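Long-range contacts in HhaI Restriction Endonuclease (PDB 6UKF), which binds its cognate DNA and, as a type II restriction endonuclease, probably cleaves it within the recognition sequence GCGC: residues A[6-14]-A[130-138]; A[147-158]-A[226-237]. One frame throughout, in Å; residues are numbered along the deposited sequence. Where two conformers were deposited one is given.

Contact 1. Residues A[6-14]-A[130-138]; sequences FEVFCVTYL and ITSNGDFII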
# COMPACT_ATOMS: atom_id res chain seq x y z
N PHE A 6 -13.18 -5.68 1.00
CA PHE A 6 -12.84 -5.97 2.39
C PHE A 6 -12.88 -4.71 3.25
O PHE A 6 -13.38 -4.73 4.38
CB PHE A 6 -11.46 -6.60 2.46
CG PHE A 6 -11.06 -7.02 3.84
CD1 PHE A 6 -11.53 -8.21 4.37
CD2 PHE A 6 -10.23 -6.23 4.62
CE1 PHE A 6 -11.17 -8.61 5.65
CE2 PHE A 6 -9.87 -6.62 5.89
CZ PHE A 6 -10.34 -7.81 6.41
N GLU A 7 -12.36 -3.60 2.73
CA GLU A 7 -12.37 -2.36 3.51
C GLU A 7 -13.79 -1.87 3.74
O GLU A 7 -14.11 -1.39 4.84
CB GLU A 7 -11.50 -1.31 2.82
CG GLU A 7 -10.02 -1.69 2.84
CD GLU A 7 -9.10 -0.61 2.28
OE1 GLU A 7 -9.58 0.33 1.75
OE2 GLU A 7 -7.79 -0.78 2.42
N VAL A 8 -14.66 -2.00 2.74
CA VAL A 8 -16.07 -1.64 2.94
C VAL A 8 -16.71 -2.56 3.97
O VAL A 8 -17.49 -2.12 4.83
CB VAL A 8 -16.81 -1.69 1.59
CG1 VAL A 8 -18.31 -1.49 1.79
CG2 VAL A 8 -16.25 -0.63 0.63
N PHE A 9 -16.41 -3.86 3.89
CA PHE A 9 -16.87 -4.84 4.87
C PHE A 9 -16.48 -4.42 6.29
O PHE A 9 -17.31 -4.48 7.21
CB PHE A 9 -16.23 -6.18 4.47
CG PHE A 9 -16.61 -7.36 5.32
CD1 PHE A 9 -17.93 -7.70 5.55
CD2 PHE A 9 -15.62 -8.18 5.82
CE1 PHE A 9 -18.25 -8.82 6.31
CE2 PHE A 9 -15.93 -9.29 6.57
CZ PHE A 9 -17.24 -9.61 6.82
N CYS A 10 -15.25 -3.96 6.47
CA CYS A 10 -14.79 -3.55 7.80
C CYS A 10 -15.50 -2.28 8.27
O CYS A 10 -15.91 -2.19 9.42
CB CYS A 10 -13.28 -3.32 7.77
SG CYS A 10 -12.29 -4.82 7.64
N VAL A 11 -15.62 -1.28 7.39
CA VAL A 11 -16.25 -0.02 7.78
C VAL A 11 -17.72 -0.26 8.12
O VAL A 11 -18.24 0.29 9.10
CB VAL A 11 -16.09 1.03 6.66
CG1 VAL A 11 -16.87 2.30 7.01
CG2 VAL A 11 -14.63 1.35 6.44
N THR A 12 -18.40 -1.07 7.32
CA THR A 12 -19.80 -1.37 7.59
C THR A 12 -19.96 -2.03 8.95
O THR A 12 -20.88 -1.70 9.71
CB THR A 12 -20.35 -2.27 6.49
OG1 THR A 12 -20.25 -1.60 5.22
CG2 THR A 12 -21.80 -2.64 6.75
N TYR A 13 -19.07 -2.97 9.28
CA TYR A 13 -19.13 -3.63 10.58
C TYR A 13 -18.94 -2.62 11.71
O TYR A 13 -19.67 -2.64 12.70
CB TYR A 13 -18.06 -4.72 10.66
CG TYR A 13 -17.90 -5.28 12.05
CD1 TYR A 13 -18.81 -6.20 12.55
CD2 TYR A 13 -16.85 -4.88 12.87
CE1 TYR A 13 -18.67 -6.72 13.82
CE2 TYR A 13 -16.71 -5.39 14.14
CZ TYR A 13 -17.62 -6.31 14.62
OH TYR A 13 -17.49 -6.83 15.89
N LEU A 14 -17.94 -1.75 11.58
CA LEU A 14 -17.67 -0.78 12.63
C LEU A 14 -18.87 0.12 12.87
O LEU A 14 -19.27 0.35 14.02
CB LEU A 14 -16.44 0.05 12.28
CG LEU A 14 -15.11 -0.70 12.38
CD1 LEU A 14 -14.01 0.10 11.70
CD2 LEU A 14 -14.76 -0.97 13.84
N ILE A 130 -7.89 -3.29 11.99
CA ILE A 130 -9.00 -4.22 11.91
C ILE A 130 -8.70 -5.23 10.81
O ILE A 130 -8.22 -4.86 9.73
CB ILE A 130 -10.35 -3.52 11.68
CG1 ILE A 130 -11.50 -4.54 11.67
CG2 ILE A 130 -10.34 -2.69 10.40
CD1 ILE A 130 -12.87 -3.92 11.78
N THR A 131 -8.94 -6.50 11.10
CA THR A 131 -8.77 -7.57 10.13
C THR A 131 -9.87 -8.59 10.39
O THR A 131 -10.78 -8.35 11.20
CB THR A 131 -7.34 -8.14 10.18
OG1 THR A 131 -7.16 -9.08 9.12
CG2 THR A 131 -7.07 -8.82 11.51
N SER A 132 -9.80 -9.72 9.71
CA SER A 132 -10.81 -10.76 9.89
C SER A 132 -10.22 -12.11 9.52
O SER A 132 -9.52 -12.23 8.51
CB SER A 132 -12.05 -10.48 9.04
OG SER A 132 -12.90 -11.62 9.01
N ASN A 133 -10.51 -13.11 10.34
CA ASN A 133 -10.21 -14.50 10.03
C ASN A 133 -11.50 -15.31 9.91
O ASN A 133 -11.51 -16.53 10.11
CB ASN A 133 -9.30 -15.11 11.10
CG ASN A 133 -9.96 -15.19 12.46
OD1 ASN A 133 -11.10 -14.76 12.64
ND2 ASN A 133 -9.25 -15.73 13.44
N GLY A 134 -12.60 -14.64 9.57
CA GLY A 134 -13.94 -15.16 9.70
C GLY A 134 -14.76 -14.43 10.74
O GLY A 134 -15.98 -14.29 10.59
N ASP A 135 -14.11 -13.96 11.80
CA ASP A 135 -14.65 -12.97 12.72
C ASP A 135 -13.76 -11.74 12.68
O ASP A 135 -12.56 -11.82 12.38
CB ASP A 135 -14.69 -13.49 14.16
CG ASP A 135 -15.70 -14.61 14.35
OD1 ASP A 135 -16.84 -14.47 13.86
OD2 ASP A 135 -15.36 -15.62 15.00
N PHE A 136 -14.35 -10.59 12.99
CA PHE A 136 -13.59 -9.35 12.98
C PHE A 136 -12.67 -9.28 14.19
O PHE A 136 -13.03 -9.69 15.30
CB PHE A 136 -14.52 -8.14 12.96
CG PHE A 136 -15.16 -7.92 11.63
CD1 PHE A 136 -14.45 -7.34 10.60
CD2 PHE A 136 -16.47 -8.30 11.40
CE1 PHE A 136 -15.03 -7.14 9.37
CE2 PHE A 136 -17.06 -8.10 10.17
CZ PHE A 136 -16.34 -7.52 9.16
N ILE A 137 -11.47 -8.77 13.96
CA ILE A 137 -10.43 -8.65 14.97
C ILE A 137 -9.95 -7.21 14.95
O ILE A 137 -9.51 -6.71 13.91
CB ILE A 137 -9.26 -9.61 14.68
CG1 ILE A 137 -9.74 -11.06 14.72
CG2 ILE A 137 -8.13 -9.37 15.66
CD1 ILE A 137 -8.80 -12.04 14.06
N ILE A 138 -10.05 -6.53 16.09
CA ILE A 138 -9.66 -5.13 16.23
C ILE A 138 -8.62 -5.06 17.34
O ILE A 138 -8.85 -5.58 18.43
CB ILE A 138 -10.86 -4.24 16.57
CG1 ILE A 138 -11.94 -4.36 15.50
CG2 ILE A 138 -10.41 -2.79 16.73
CD1 ILE A 138 -13.26 -3.72 15.88

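Contact 2. Residues A[147-158]-A[226-237]; sequences YFNVSCTYRIKK and FNANVIFSISLK. With CA (calcium ion), chain R; EDO (1,2-ethanediol), chain F; EDO (1,2-ethanediol), chain D; PO4 (phosphate ion), chain Q.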
# COMPACT_ATOMS: atom_id res chain seq x y z
N TYR A 147 -0.72 -10.50 16.55
CA TYR A 147 -1.71 -10.76 15.52
C TYR A 147 -1.10 -11.13 14.18
O TYR A 147 -1.67 -11.96 13.46
CB TYR A 147 -2.61 -9.54 15.35
CG TYR A 147 -3.42 -9.26 16.58
CD1 TYR A 147 -2.92 -8.47 17.60
CD2 TYR A 147 -4.67 -9.84 16.75
CE1 TYR A 147 -3.65 -8.23 18.75
CE2 TYR A 147 -5.41 -9.61 17.89
CZ TYR A 147 -4.90 -8.81 18.89
OH TYR A 147 -5.64 -8.57 20.02
N PHE A 148 0.03 -10.54 13.81
CA PHE A 148 0.60 -10.73 12.48
C PHE A 148 2.04 -11.19 12.58
O PHE A 148 2.83 -10.68 13.38
CB PHE A 148 0.58 -9.42 11.67
CG PHE A 148 -0.76 -9.10 11.07
CD1 PHE A 148 -1.17 -9.73 9.90
CD2 PHE A 148 -1.60 -8.18 11.66
CE1 PHE A 148 -2.39 -9.44 9.34
CE2 PHE A 148 -2.83 -7.88 11.10
CZ PHE A 148 -3.23 -8.52 9.94
N ASN A 149 2.38 -12.17 11.75
CA ASN A 149 3.77 -12.45 11.40
C ASN A 149 4.22 -11.42 10.37
O ASN A 149 3.44 -10.98 9.53
CB ASN A 149 3.90 -13.85 10.81
CG ASN A 149 3.50 -14.94 11.78
OD1 ASN A 149 2.67 -15.80 11.48
ND2 ASN A 149 4.08 -14.91 12.97
N VAL A 150 5.49 -11.04 10.45
CA VAL A 150 6.04 -9.98 9.61
C VAL A 150 7.32 -10.45 8.96
O VAL A 150 8.15 -11.11 9.59
CB VAL A 150 6.29 -8.69 10.41
CG1 VAL A 150 6.74 -7.56 9.48
CG2 VAL A 150 5.05 -8.29 11.19
N SER A 151 7.49 -10.11 7.68
CA SER A 151 8.75 -10.26 6.98
C SER A 151 9.04 -8.98 6.21
O SER A 151 8.18 -8.11 6.05
CB SER A 151 8.74 -11.47 6.03
OG SER A 151 7.84 -11.28 4.96
N CYS A 152 10.28 -8.88 5.72
CA CYS A 152 10.76 -7.65 5.11
C CYS A 152 11.64 -8.00 3.93
O CYS A 152 12.52 -8.86 4.05
CB CYS A 152 11.55 -6.84 6.15
SG CYS A 152 12.30 -5.34 5.54
N THR A 153 11.40 -7.35 2.79
CA THR A 153 12.21 -7.59 1.60
C THR A 153 12.56 -6.26 0.95
O THR A 153 11.91 -5.23 1.17
CB THR A 153 11.49 -8.51 0.60
OG1 THR A 153 12.45 -9.03 -0.33
CG2 THR A 153 10.41 -7.75 -0.16
N TYR A 154 13.62 -6.29 0.15
CA TYR A 154 14.06 -5.16 -0.66
C TYR A 154 13.83 -5.56 -2.11
O TYR A 154 14.45 -6.52 -2.59
CB TYR A 154 15.53 -4.87 -0.39
CG TYR A 154 16.09 -3.66 -1.11
CD1 TYR A 154 15.50 -2.41 -0.98
CD2 TYR A 154 17.25 -3.76 -1.87
CE1 TYR A 154 16.04 -1.30 -1.62
CE2 TYR A 154 17.79 -2.67 -2.51
CZ TYR A 154 17.19 -1.44 -2.38
OH TYR A 154 17.74 -0.35 -3.02
N ARG A 155 12.94 -4.85 -2.80
CA ARG A 155 12.59 -5.23 -4.16
C ARG A 155 12.28 -3.99 -4.98
O ARG A 155 11.80 -2.98 -4.47
CB ARG A 155 11.39 -6.19 -4.21
CG ARG A 155 10.04 -5.60 -3.80
CD ARG A 155 8.98 -6.69 -3.88
NE ARG A 155 7.66 -6.29 -3.39
CZ ARG A 155 6.68 -5.82 -4.16
NH1 ARG A 155 6.85 -5.66 -5.46
NH2 ARG A 155 5.51 -5.49 -3.61
N ILE A 156 12.55 -4.10 -6.28
CA ILE A 156 12.08 -3.11 -7.24
C ILE A 156 10.56 -3.12 -7.24
O ILE A 156 9.94 -4.17 -7.41
CB ILE A 156 12.60 -3.45 -8.64
CG1 ILE A 156 14.13 -3.37 -8.69
CG2 ILE A 156 11.97 -2.53 -9.69
CD1 ILE A 156 14.72 -3.93 -9.97
N LYS A 157 9.96 -1.95 -7.05
CA LYS A 157 8.52 -1.80 -7.26
C LYS A 157 8.31 -0.61 -8.18
O LYS A 157 8.46 0.55 -7.78
CB LYS A 157 7.74 -1.66 -5.96
CG LYS A 157 6.23 -1.60 -6.20
CD LYS A 157 5.41 -1.95 -4.96
CE LYS A 157 5.68 -1.03 -3.78
NZ LYS A 157 5.25 0.37 -4.02
N LYS A 158 7.99 -0.91 -9.44
CA LYS A 158 7.69 0.11 -10.42
C LYS A 158 6.67 1.10 -9.86
O LYS A 158 5.72 0.71 -9.18
CB LYS A 158 7.11 -0.58 -11.66
CG LYS A 158 6.89 0.31 -12.86
CD LYS A 158 6.19 -0.49 -13.94
CE LYS A 158 5.98 0.33 -15.20
NZ LYS A 158 5.20 -0.43 -16.21
N PHE A 226 11.61 2.72 -11.76
CA PHE A 226 11.80 1.35 -11.28
C PHE A 226 12.74 1.33 -10.08
O PHE A 226 13.74 0.61 -10.05
CB PHE A 226 12.35 0.43 -12.37
CG PHE A 226 11.37 0.16 -13.48
CD1 PHE A 226 10.58 -0.97 -13.46
CD2 PHE A 226 11.27 1.03 -14.55
CE1 PHE A 226 9.69 -1.23 -14.48
CE2 PHE A 226 10.38 0.78 -15.58
CZ PHE A 226 9.59 -0.35 -15.54
N ASN A 227 12.45 2.16 -9.08
CA ASN A 227 13.28 2.18 -7.88
C ASN A 227 12.90 1.04 -6.94
O ASN A 227 11.87 0.37 -7.10
CB ASN A 227 13.18 3.54 -7.19
CG ASN A 227 13.85 4.65 -7.98
OD1 ASN A 227 14.72 4.38 -8.81
ND2 ASN A 227 13.45 5.89 -7.73
N ALA A 228 13.76 0.80 -5.95
CA ALA A 228 13.63 -0.32 -5.04
C ALA A 228 13.32 0.17 -3.64
O ALA A 228 13.88 1.17 -3.18
CB ALA A 228 14.92 -1.15 -5.02
N ASN A 229 12.45 -0.56 -2.98
CA ASN A 229 12.01 -0.19 -1.62
C ASN A 229 12.10 -1.37 -0.67
O ASN A 229 11.88 -2.53 -1.07
CB ASN A 229 10.57 0.35 -1.62
CG ASN A 229 9.62 -0.36 -2.57
OD1 ASN A 229 8.91 0.29 -3.35
ND2 ASN A 229 9.59 -1.69 -2.52
N VAL A 230 12.48 -1.06 0.56
CA VAL A 230 12.20 -1.96 1.67
C VAL A 230 10.70 -1.95 1.88
O VAL A 230 10.08 -0.88 1.93
CB VAL A 230 12.95 -1.47 2.92
CG1 VAL A 230 12.57 -2.31 4.12
CG2 VAL A 230 14.45 -1.51 2.69
N ILE A 231 10.10 -3.13 1.97
CA ILE A 231 8.65 -3.23 2.05
C ILE A 231 8.29 -4.42 2.93
O ILE A 231 8.93 -5.48 2.87
CB ILE A 231 8.02 -3.28 0.64
CG1 ILE A 231 6.50 -3.37 0.73
CG2 ILE A 231 8.59 -4.44 -0.18
CD1 ILE A 231 5.81 -2.94 -0.55
N PHE A 232 7.27 -4.24 3.75
CA PHE A 232 6.90 -5.20 4.78
C PHE A 232 5.68 -6.00 4.35
O PHE A 232 4.73 -5.45 3.79
CB PHE A 232 6.63 -4.48 6.09
CG PHE A 232 7.82 -3.73 6.60
CD1 PHE A 232 8.01 -2.40 6.27
CD2 PHE A 232 8.79 -4.37 7.35
CE1 PHE A 232 9.13 -1.71 6.71
CE2 PHE A 232 9.90 -3.69 7.80
CZ PHE A 232 10.07 -2.36 7.47
N SER A 233 5.73 -7.30 4.60
CA SER A 233 4.61 -8.20 4.37
C SER A 233 4.15 -8.77 5.70
O SER A 233 4.97 -9.04 6.58
CB SER A 233 5.00 -9.33 3.42
OG SER A 233 5.23 -8.84 2.12
N ILE A 234 2.84 -8.94 5.84
CA ILE A 234 2.26 -9.44 7.07
C ILE A 234 1.30 -10.58 6.75
O ILE A 234 0.65 -10.59 5.71
CB ILE A 234 1.57 -8.33 7.90
CG1 ILE A 234 0.35 -7.76 7.16
CG2 ILE A 234 2.58 -7.23 8.21
CD1 ILE A 234 -0.40 -6.71 7.97
N SER A 235 1.24 -11.55 7.66
CA SER A 235 0.34 -12.68 7.54
C SER A 235 -0.33 -12.91 8.88
O SER A 235 0.36 -13.08 9.90
CB SER A 235 1.10 -13.94 7.11
OG SER A 235 0.21 -15.01 6.85
N LEU A 236 -1.66 -12.91 8.89
CA LEU A 236 -2.40 -13.08 10.13
C LEU A 236 -2.06 -14.42 10.77
O LEU A 236 -2.04 -15.45 10.11
CB LEU A 236 -3.90 -12.99 9.83
CG LEU A 236 -4.86 -12.90 11.02
CD1 LEU A 236 -4.58 -11.68 11.88
CD2 LEU A 236 -6.29 -12.88 10.52
N LYS A 237 -1.80 -14.39 12.08
CA LYS A 237 -1.46 -15.60 12.80
C LYS A 237 -2.66 -16.53 12.93
O LYS A 237 -3.81 -16.08 13.03
CB LYS A 237 -0.95 -15.25 14.20
CG LYS A 237 0.41 -14.59 14.21
CD LYS A 237 0.83 -14.23 15.62
CE LYS A 237 2.31 -13.91 15.68
NZ LYS A 237 2.76 -13.70 17.08
CA CA R . 8.83 -10.53 2.42
C1 EDO F . 4.54 -12.60 5.83
O1 EDO F . 5.64 -12.72 4.93
C2 EDO F . 5.03 -12.77 7.27
O2 EDO F . 5.65 -14.05 7.43
C1 EDO D . 6.28 -3.63 -16.03
O1 EDO D . 6.96 -2.80 -16.98
C2 EDO D . 5.20 -4.43 -16.76
O2 EDO D . 4.11 -3.55 -17.08
P PO4 Q . 2.39 -14.10 20.56
O1 PO4 Q . 2.05 -15.08 19.46
O2 PO4 Q . 3.24 -14.79 21.60
O3 PO4 Q . 3.15 -12.93 19.98
O4 PO4 Q . 1.12 -13.60 21.20
O HOH W 1 0.49 -16.76 9.48
O HOH W 2 9.65 3.05 -8.30

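Contact 1. Residues A[6-14]-A[130-138]
An aromatic cluster of Phe9, Tyr13 and Phe136 joins the N-terminal helix 3-18 to the edge of the mixed sheet, where strand 126-132 turns back into strand 136-140. Tyr13 and Phe136 carry it as an offset stack, with centroids 4.0 Å apart and planes at 17°. The two side chains slide past each other in opposite directions, which lays each CB over the partner's ring: Tyr13 CB stands 3.8 Å from the centroid of the Phe136 ring, a CH-pi contact made in both senses. With CG anti to the backbone N (chi1 170°), Tyr13 leans its ring from the helix over Phe136. Phe9 meets the same Phe136 ring obliquely, its plane turned by 42°, while Cys10 SG lies at that ring's edge, 4.0 Å from Phe136 CE1. Beside the cluster, Leu14 and Ile130 point tip to tip, and Leu14 CD2 touches Ile138 CD1 at 3.7 Å. The Phe6 ring presents its edge to Ser132 N at 3.9 Å from CZ. In the turn, Ser132 OG accepts from Gly134 N, an ST turn. No hydrogen bond crosses between 6-14 and 130-138; helix and hairpin are held by ring stacking and apolar packing, while Tyr13 OH finds its polar partner in Arg249.

Contact 2. Residues A[147-158]-A[226-237]
Ser151 OG is gripped by two groups: it binds the calcium ion at 2.8 Å and shares a hydrogen bond of 2.6 Å with O1 of an ethanediol, probably from the crystallisation liquor. A chi1 of 67° sets this hydroxyl between its own backbone N and carbonyl carbon, on the face of the sheet that also carries Thr153, the other residue of the calcium site. Beneath them runs an antiparallel ladder, 148-156 against 228-236. Asn149 with Ser235, Ser151 with Ser233, Thr153 with Ile231 and Arg155 with Asn229 exchange two backbone hydrogen bonds each, and the pairs between them are non-hydrogen-bonded; Ser151 N to Ser233 O is 3.0 Å.

At one end the Phe148 ring is sandwiched: Ile234 CD1 sits over the centre of one face, 3.6 Å from the centroid, and Leu236 CD1 lies over the opposite face toward the rim. Cys152 SG meets the Phe232 ring obliquely, 3.7 Å from CE2. At the other end the extended Lys158 chain passes over the Phe226 ring, with CG 3.6 Å from Phe226 CE1, and its NZ forms a salt bridge with a DNA phosphate. Arg155 and Lys157 each give a hydrogen bond to O6 of a guanine base, consistent with this end of the ladder taking part in recognition of the DNA sequence. Ile231 CG2 lies 3.8 Å from Arg155 NE, and Ile231 also packs on a cytosine base.

Strand 51-62 pairs with 228-236 on one side, and strand 104-105 with 148-156 on the other. Helix 110-123 packs on Val150 and Cys152 and stacks Trp116 on Phe232, while helix 80-91 meets Tyr154 and Val230 on the same face.

Both segments of contact 1 precede those of contact 2 in the sequence, and the centres of the contacts lie 22 Å apart. They belong to different sheets: contact 1 sets helix 3-18 against the mixed sheet, whereas contact 2 pairs two inner strands of the antiparallel one. Strand 136-140 leads directly toward strand 148-156, and the two regions touch at this junction, with Ile137 CG2 3.5 Å from Tyr147 CE2 and Thr131 CG2 3.8 Å from Leu236 CD1. An apolar seam thus joins the ends of the two sheets. Helix 3-18 reaches the DNA through Glu7, which points away from the hairpin and packs on a sugar, whereas contact 2 meets bases and phosphates directly.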